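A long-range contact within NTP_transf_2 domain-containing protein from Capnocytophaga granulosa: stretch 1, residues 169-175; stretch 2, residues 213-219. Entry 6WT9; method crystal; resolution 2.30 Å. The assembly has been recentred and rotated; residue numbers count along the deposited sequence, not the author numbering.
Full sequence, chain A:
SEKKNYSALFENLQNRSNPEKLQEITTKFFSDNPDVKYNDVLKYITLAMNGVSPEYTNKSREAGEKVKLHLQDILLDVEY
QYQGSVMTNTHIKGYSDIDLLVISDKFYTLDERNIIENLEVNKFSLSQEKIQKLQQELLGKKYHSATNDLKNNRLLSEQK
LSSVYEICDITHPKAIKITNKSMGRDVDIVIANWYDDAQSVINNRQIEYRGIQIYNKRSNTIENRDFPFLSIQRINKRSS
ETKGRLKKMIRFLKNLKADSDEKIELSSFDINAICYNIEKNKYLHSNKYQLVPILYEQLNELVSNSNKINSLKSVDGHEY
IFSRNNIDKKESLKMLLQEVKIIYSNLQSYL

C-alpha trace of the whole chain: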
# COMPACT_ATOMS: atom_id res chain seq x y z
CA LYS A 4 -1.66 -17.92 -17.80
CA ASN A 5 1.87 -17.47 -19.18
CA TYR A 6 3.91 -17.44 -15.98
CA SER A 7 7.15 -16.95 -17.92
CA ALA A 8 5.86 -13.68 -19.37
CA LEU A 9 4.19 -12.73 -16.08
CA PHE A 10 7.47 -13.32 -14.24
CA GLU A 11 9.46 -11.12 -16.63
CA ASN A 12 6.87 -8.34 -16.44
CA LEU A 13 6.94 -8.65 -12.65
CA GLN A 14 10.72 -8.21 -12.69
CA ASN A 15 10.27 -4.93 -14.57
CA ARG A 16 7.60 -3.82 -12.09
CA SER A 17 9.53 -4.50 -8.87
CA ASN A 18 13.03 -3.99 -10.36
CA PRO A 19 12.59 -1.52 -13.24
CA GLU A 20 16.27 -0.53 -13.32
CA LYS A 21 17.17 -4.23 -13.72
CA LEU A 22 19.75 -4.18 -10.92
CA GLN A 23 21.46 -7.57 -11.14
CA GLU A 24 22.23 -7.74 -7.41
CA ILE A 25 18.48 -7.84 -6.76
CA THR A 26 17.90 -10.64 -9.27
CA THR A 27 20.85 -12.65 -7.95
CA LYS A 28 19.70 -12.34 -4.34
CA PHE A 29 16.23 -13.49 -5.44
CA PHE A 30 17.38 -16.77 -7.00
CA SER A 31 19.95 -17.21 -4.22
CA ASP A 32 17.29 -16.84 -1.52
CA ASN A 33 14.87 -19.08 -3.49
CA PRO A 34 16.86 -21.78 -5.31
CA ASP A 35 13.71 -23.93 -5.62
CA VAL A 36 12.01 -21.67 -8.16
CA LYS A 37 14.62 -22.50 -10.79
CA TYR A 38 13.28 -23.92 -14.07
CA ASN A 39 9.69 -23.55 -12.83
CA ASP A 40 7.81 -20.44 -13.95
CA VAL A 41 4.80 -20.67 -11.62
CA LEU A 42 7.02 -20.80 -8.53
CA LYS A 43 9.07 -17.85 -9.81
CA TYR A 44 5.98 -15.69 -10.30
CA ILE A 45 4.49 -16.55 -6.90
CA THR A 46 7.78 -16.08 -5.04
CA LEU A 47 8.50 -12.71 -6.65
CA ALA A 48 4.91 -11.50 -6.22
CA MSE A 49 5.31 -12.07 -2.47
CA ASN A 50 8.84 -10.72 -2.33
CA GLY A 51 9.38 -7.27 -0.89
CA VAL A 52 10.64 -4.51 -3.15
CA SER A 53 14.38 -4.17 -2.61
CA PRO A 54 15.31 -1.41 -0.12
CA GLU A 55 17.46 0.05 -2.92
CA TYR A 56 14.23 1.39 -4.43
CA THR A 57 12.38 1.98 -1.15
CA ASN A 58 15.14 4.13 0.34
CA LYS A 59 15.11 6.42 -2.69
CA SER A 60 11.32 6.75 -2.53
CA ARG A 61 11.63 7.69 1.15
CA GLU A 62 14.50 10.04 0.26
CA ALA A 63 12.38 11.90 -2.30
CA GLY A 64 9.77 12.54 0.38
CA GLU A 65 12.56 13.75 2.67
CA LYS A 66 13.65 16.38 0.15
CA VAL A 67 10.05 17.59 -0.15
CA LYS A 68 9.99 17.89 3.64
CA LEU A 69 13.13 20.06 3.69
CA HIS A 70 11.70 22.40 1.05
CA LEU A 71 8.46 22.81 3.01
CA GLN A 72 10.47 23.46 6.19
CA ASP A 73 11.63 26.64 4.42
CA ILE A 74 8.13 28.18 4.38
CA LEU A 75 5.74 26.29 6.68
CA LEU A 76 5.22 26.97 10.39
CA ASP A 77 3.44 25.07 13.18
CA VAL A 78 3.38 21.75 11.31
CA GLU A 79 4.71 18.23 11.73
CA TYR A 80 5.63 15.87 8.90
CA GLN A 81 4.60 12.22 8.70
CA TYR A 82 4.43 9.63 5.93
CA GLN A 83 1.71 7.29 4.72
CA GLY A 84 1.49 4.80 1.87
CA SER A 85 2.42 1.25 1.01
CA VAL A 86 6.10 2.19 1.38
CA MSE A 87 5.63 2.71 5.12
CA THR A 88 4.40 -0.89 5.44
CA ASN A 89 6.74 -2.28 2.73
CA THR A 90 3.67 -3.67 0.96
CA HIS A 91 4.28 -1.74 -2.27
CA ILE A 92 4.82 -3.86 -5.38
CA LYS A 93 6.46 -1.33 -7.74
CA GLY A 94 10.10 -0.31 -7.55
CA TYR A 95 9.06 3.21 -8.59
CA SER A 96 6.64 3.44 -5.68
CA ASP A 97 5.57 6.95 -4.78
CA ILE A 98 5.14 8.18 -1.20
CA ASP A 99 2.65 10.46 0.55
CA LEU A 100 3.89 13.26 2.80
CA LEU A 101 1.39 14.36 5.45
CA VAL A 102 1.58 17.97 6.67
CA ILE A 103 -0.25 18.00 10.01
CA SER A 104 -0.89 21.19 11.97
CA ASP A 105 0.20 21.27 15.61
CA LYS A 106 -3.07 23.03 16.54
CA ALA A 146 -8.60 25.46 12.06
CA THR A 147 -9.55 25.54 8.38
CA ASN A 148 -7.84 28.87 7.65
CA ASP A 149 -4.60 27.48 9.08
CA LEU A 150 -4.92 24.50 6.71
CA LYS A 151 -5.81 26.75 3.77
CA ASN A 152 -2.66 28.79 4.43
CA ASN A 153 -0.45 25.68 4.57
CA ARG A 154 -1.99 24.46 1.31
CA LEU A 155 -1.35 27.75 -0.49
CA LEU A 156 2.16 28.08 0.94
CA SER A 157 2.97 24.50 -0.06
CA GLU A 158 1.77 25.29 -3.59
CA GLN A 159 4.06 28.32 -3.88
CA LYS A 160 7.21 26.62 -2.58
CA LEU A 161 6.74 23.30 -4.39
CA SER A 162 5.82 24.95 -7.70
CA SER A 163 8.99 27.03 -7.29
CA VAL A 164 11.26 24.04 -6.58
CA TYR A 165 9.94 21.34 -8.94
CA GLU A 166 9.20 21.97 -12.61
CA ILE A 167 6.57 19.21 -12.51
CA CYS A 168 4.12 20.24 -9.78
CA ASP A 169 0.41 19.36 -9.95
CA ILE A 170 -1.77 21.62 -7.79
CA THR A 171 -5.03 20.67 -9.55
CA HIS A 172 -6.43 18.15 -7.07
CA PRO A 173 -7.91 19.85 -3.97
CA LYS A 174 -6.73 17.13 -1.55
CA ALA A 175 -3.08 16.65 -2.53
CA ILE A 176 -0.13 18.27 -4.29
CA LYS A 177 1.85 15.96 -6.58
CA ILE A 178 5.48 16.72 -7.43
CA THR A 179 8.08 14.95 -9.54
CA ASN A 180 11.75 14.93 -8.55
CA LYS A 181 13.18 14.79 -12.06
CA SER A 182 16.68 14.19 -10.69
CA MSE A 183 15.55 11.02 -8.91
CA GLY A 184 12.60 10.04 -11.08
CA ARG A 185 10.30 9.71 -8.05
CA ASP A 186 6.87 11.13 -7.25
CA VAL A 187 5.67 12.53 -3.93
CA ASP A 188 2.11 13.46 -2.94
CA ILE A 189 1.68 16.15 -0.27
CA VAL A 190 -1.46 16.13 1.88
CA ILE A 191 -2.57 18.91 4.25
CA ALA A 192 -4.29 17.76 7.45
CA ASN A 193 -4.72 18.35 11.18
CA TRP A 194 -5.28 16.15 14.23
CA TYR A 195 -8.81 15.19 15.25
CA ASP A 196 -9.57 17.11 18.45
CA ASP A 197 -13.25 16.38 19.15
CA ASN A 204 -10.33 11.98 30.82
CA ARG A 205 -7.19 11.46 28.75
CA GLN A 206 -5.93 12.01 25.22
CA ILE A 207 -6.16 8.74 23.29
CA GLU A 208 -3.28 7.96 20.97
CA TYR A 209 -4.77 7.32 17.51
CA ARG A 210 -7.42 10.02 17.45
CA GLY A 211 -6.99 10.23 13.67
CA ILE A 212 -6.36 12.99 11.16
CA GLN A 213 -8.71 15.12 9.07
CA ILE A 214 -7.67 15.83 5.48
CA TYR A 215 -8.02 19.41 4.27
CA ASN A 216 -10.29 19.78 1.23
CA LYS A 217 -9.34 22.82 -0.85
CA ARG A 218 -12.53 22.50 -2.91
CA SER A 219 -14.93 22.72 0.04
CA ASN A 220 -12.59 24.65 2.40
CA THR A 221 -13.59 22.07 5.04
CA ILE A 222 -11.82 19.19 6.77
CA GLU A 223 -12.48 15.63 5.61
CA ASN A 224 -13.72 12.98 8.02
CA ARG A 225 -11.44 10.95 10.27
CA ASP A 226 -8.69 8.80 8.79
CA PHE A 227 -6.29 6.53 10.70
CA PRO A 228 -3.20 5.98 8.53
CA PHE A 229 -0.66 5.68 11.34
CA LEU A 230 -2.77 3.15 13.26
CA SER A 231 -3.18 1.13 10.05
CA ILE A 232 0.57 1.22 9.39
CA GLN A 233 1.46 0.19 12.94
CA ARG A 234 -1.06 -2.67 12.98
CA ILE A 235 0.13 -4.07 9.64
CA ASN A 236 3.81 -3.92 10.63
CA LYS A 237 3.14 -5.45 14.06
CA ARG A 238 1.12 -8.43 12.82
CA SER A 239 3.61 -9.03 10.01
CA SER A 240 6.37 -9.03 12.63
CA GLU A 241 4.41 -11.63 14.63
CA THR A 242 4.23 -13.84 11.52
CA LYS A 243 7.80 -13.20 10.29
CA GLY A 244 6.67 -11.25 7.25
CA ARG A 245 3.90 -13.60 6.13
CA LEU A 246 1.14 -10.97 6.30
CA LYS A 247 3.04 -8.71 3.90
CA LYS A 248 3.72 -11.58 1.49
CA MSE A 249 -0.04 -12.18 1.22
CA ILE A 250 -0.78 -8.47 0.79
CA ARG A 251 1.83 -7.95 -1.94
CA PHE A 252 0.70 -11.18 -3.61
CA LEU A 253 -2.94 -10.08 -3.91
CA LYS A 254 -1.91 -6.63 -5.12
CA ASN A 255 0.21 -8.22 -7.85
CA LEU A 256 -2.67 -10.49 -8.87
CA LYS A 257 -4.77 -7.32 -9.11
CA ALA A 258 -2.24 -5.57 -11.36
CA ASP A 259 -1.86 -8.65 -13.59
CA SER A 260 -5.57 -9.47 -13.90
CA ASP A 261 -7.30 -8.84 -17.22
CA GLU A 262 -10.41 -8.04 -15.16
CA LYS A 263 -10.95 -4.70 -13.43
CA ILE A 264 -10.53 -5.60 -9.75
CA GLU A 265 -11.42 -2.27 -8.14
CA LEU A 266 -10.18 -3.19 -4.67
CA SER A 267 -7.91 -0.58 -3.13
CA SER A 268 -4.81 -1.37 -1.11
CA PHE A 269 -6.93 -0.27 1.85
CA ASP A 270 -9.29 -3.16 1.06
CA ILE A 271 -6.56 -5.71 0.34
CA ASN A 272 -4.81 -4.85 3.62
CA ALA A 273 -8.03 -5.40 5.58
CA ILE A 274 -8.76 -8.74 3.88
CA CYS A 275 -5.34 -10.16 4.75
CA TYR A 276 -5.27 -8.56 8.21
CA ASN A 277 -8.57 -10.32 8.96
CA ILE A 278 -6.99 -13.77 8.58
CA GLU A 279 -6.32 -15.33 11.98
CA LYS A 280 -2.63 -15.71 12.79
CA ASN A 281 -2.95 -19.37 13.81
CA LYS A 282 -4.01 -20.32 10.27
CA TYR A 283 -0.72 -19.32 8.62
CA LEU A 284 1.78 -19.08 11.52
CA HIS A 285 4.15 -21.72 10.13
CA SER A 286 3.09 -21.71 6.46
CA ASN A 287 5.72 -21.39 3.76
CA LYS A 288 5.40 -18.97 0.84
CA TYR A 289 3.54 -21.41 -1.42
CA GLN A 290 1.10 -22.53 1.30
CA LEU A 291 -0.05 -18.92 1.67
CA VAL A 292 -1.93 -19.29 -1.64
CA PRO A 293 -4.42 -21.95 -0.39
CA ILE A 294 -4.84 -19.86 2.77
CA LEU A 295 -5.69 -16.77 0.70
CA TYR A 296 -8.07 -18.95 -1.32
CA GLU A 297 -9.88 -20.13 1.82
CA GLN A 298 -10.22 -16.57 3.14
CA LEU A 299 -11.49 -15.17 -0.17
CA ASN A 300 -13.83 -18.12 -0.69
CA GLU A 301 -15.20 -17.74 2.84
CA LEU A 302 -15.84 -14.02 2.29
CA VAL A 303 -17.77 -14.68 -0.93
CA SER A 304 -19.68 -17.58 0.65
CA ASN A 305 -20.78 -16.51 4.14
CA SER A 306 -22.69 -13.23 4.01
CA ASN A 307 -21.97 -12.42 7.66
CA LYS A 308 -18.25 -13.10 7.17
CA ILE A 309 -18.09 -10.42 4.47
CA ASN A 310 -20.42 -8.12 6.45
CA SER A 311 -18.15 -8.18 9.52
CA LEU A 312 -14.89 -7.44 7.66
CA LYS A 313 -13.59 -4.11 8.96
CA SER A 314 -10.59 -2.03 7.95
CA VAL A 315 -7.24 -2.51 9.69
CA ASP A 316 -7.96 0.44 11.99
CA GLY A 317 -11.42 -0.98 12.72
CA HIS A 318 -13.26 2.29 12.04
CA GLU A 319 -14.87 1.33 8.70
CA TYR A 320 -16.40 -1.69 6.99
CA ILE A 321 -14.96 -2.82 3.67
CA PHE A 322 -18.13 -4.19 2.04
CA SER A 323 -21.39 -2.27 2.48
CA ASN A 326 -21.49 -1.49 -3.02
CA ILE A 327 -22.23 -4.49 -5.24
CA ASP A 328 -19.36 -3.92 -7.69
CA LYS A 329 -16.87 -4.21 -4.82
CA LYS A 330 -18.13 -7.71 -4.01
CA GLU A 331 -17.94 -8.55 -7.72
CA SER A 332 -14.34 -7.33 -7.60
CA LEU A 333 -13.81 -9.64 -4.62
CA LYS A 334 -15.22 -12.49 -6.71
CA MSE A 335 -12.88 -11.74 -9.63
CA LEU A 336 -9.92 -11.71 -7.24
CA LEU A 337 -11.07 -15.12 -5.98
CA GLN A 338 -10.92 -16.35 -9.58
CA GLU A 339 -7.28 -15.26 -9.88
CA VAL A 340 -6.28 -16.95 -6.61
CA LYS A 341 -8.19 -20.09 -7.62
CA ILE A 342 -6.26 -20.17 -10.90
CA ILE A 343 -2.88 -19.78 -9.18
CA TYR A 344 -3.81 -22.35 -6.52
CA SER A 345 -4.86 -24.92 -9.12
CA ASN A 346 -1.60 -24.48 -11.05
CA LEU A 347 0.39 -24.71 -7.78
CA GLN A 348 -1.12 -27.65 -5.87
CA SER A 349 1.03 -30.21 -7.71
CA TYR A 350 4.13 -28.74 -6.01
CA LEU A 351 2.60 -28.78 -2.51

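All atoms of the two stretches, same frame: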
# COMPACT_ATOMS: atom_id res chain seq x y z
N ASP A 169 1.84 19.41 -9.66
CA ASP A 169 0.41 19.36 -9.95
C ASP A 169 -0.35 19.87 -8.73
O ASP A 169 -0.40 19.19 -7.70
CB ASP A 169 -0.01 17.94 -10.32
CG ASP A 169 -1.40 17.88 -10.94
OD1 ASP A 169 -2.29 18.63 -10.51
OD2 ASP A 169 -1.60 17.06 -11.86
N ILE A 170 -0.96 21.05 -8.86
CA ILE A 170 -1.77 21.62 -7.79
C ILE A 170 -3.26 21.57 -8.14
O ILE A 170 -4.06 22.30 -7.56
CB ILE A 170 -1.34 23.06 -7.47
CG1 ILE A 170 -1.63 23.99 -8.65
CG2 ILE A 170 0.14 23.11 -7.11
CD1 ILE A 170 -1.46 25.46 -8.32
N THR A 171 -3.65 20.69 -9.07
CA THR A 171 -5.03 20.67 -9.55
C THR A 171 -5.97 19.99 -8.56
O THR A 171 -7.08 20.46 -8.33
CB THR A 171 -5.10 19.98 -10.91
OG1 THR A 171 -4.38 20.77 -11.88
CG2 THR A 171 -6.54 19.82 -11.37
N HIS A 172 -5.54 18.88 -7.97
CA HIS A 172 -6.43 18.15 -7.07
C HIS A 172 -6.54 18.87 -5.73
O HIS A 172 -5.51 19.25 -5.16
CB HIS A 172 -5.93 16.72 -6.86
CG HIS A 172 -6.96 15.81 -6.25
ND1 HIS A 172 -7.02 15.56 -4.90
CD2 HIS A 172 -7.97 15.11 -6.82
CE1 HIS A 172 -8.02 14.73 -4.66
NE2 HIS A 172 -8.62 14.45 -5.80
N PRO A 173 -7.74 19.06 -5.20
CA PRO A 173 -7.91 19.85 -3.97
C PRO A 173 -7.55 19.12 -2.69
O PRO A 173 -7.66 19.72 -1.61
CB PRO A 173 -9.41 20.19 -4.00
CG PRO A 173 -10.03 19.04 -4.71
CD PRO A 173 -9.04 18.63 -5.76
N LYS A 174 -7.12 17.86 -2.75
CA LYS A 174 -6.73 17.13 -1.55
C LYS A 174 -5.24 16.83 -1.47
O LYS A 174 -4.77 16.43 -0.40
CB LYS A 174 -7.52 15.82 -1.43
CG LYS A 174 -8.95 15.97 -0.94
CD LYS A 174 -9.55 14.62 -0.59
CE LYS A 174 -10.70 14.25 -1.52
NZ LYS A 174 -11.92 15.07 -1.26
N ALA A 175 -4.49 17.01 -2.55
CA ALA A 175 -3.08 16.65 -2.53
C ALA A 175 -2.34 17.42 -3.61
O ALA A 175 -2.89 17.73 -4.67
CB ALA A 175 -2.88 15.15 -2.73
N GLN A 213 -7.64 14.61 9.92
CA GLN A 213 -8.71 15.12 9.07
C GLN A 213 -8.07 15.83 7.89
O GLN A 213 -7.37 16.83 8.07
CB GLN A 213 -9.63 16.06 9.85
CG GLN A 213 -10.31 15.38 11.04
CD GLN A 213 -11.15 16.33 11.86
OE1 GLN A 213 -12.36 16.15 12.00
NE2 GLN A 213 -10.51 17.35 12.43
N ILE A 214 -8.31 15.31 6.68
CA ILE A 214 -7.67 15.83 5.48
C ILE A 214 -8.32 17.15 5.09
O ILE A 214 -9.55 17.28 5.10
CB ILE A 214 -7.77 14.80 4.34
CG1 ILE A 214 -7.22 13.45 4.80
CG2 ILE A 214 -7.03 15.30 3.10
CD1 ILE A 214 -5.78 13.50 5.27
N TYR A 215 -7.50 18.13 4.73
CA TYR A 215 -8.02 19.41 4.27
C TYR A 215 -8.50 19.29 2.83
O TYR A 215 -7.80 18.73 1.97
CB TYR A 215 -6.96 20.50 4.38
CG TYR A 215 -7.40 21.80 3.76
CD1 TYR A 215 -8.43 22.54 4.32
CD2 TYR A 215 -6.79 22.29 2.61
CE1 TYR A 215 -8.85 23.74 3.76
CE2 TYR A 215 -7.20 23.49 2.04
CZ TYR A 215 -8.22 24.20 2.62
OH TYR A 215 -8.64 25.39 2.06
N ASN A 216 -9.69 19.81 2.56
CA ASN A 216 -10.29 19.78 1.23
C ASN A 216 -10.31 21.21 0.69
O ASN A 216 -11.10 22.04 1.14
CB ASN A 216 -11.70 19.19 1.29
CG ASN A 216 -12.25 18.85 -0.08
OD1 ASN A 216 -12.07 19.60 -1.04
ND2 ASN A 216 -12.92 17.71 -0.17
N LYS A 217 -9.42 21.48 -0.27
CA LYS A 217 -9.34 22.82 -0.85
C LYS A 217 -10.63 23.20 -1.56
O LYS A 217 -11.01 24.38 -1.58
CB LYS A 217 -8.15 22.89 -1.81
CG LYS A 217 -7.93 24.24 -2.47
CD LYS A 217 -6.78 24.16 -3.46
CE LYS A 217 -6.50 25.50 -4.12
NZ LYS A 217 -5.37 25.41 -5.09
N ARG A 218 -11.33 22.22 -2.14
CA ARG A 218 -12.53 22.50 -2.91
C ARG A 218 -13.67 22.98 -2.02
O ARG A 218 -14.38 23.94 -2.37
CB ARG A 218 -12.94 21.26 -3.71
CG ARG A 218 -14.36 21.26 -4.22
CD ARG A 218 -15.20 20.27 -3.44
NE ARG A 218 -14.46 19.06 -3.13
CZ ARG A 218 -14.31 18.03 -3.96
NH1 ARG A 218 -14.87 18.07 -5.16
NH2 ARG A 218 -13.61 16.97 -3.59
N SER A 219 -13.86 22.35 -0.87
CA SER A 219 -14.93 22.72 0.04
C SER A 219 -14.47 23.61 1.18
O SER A 219 -15.31 24.07 1.96
CB SER A 219 -15.60 21.46 0.62
OG SER A 219 -14.68 20.72 1.40

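Pro 173 is the centre of this contact, joined to the turn after the strand at Ile 214 by one backbone hydrogen bond: Lys 217 N donates to Pro 173 O over 2.8 Å at a nearly straight 164°. Beside that bond the proline ring, C-gamma endo, packs against the turn, with Pro 173 CB 3.7 Å from both Lys 217 CB and Arg 218 CB. Asn 216, chi1 t, turns its OD1 toward the backbone that follows. Asn 216 OD1 accepts from Ser 219 N (3.3 Å), from Arg 218 NE (3.2 Å) and, weakly, from Arg 218 N (2.9 Å), so one oxygen ties together the turn and the arginine side chain. Arg 218 is bent, chi1 t but chi2 off-well at -108° and chi3 m, a shape in which NE reaches Asn 216 OD1, and Pro 173 CG lies over one face of its guanidinium. Lys 174 starts sideways, yet its m, t, off-well, m chain carries NZ to the guanidinium edge, 3.4 Å from Arg 218 NH2 and 3.0 Å from Asn 216 ND2. Both approaches pair donors, the first also like charges, so neither is a hydrogen bond; NZ is satisfied elsewhere in the structure. Lys 217, by contrast, is fully extended, all four chi angles t, and its NZ ends 4.2 Å from Ile 170 O.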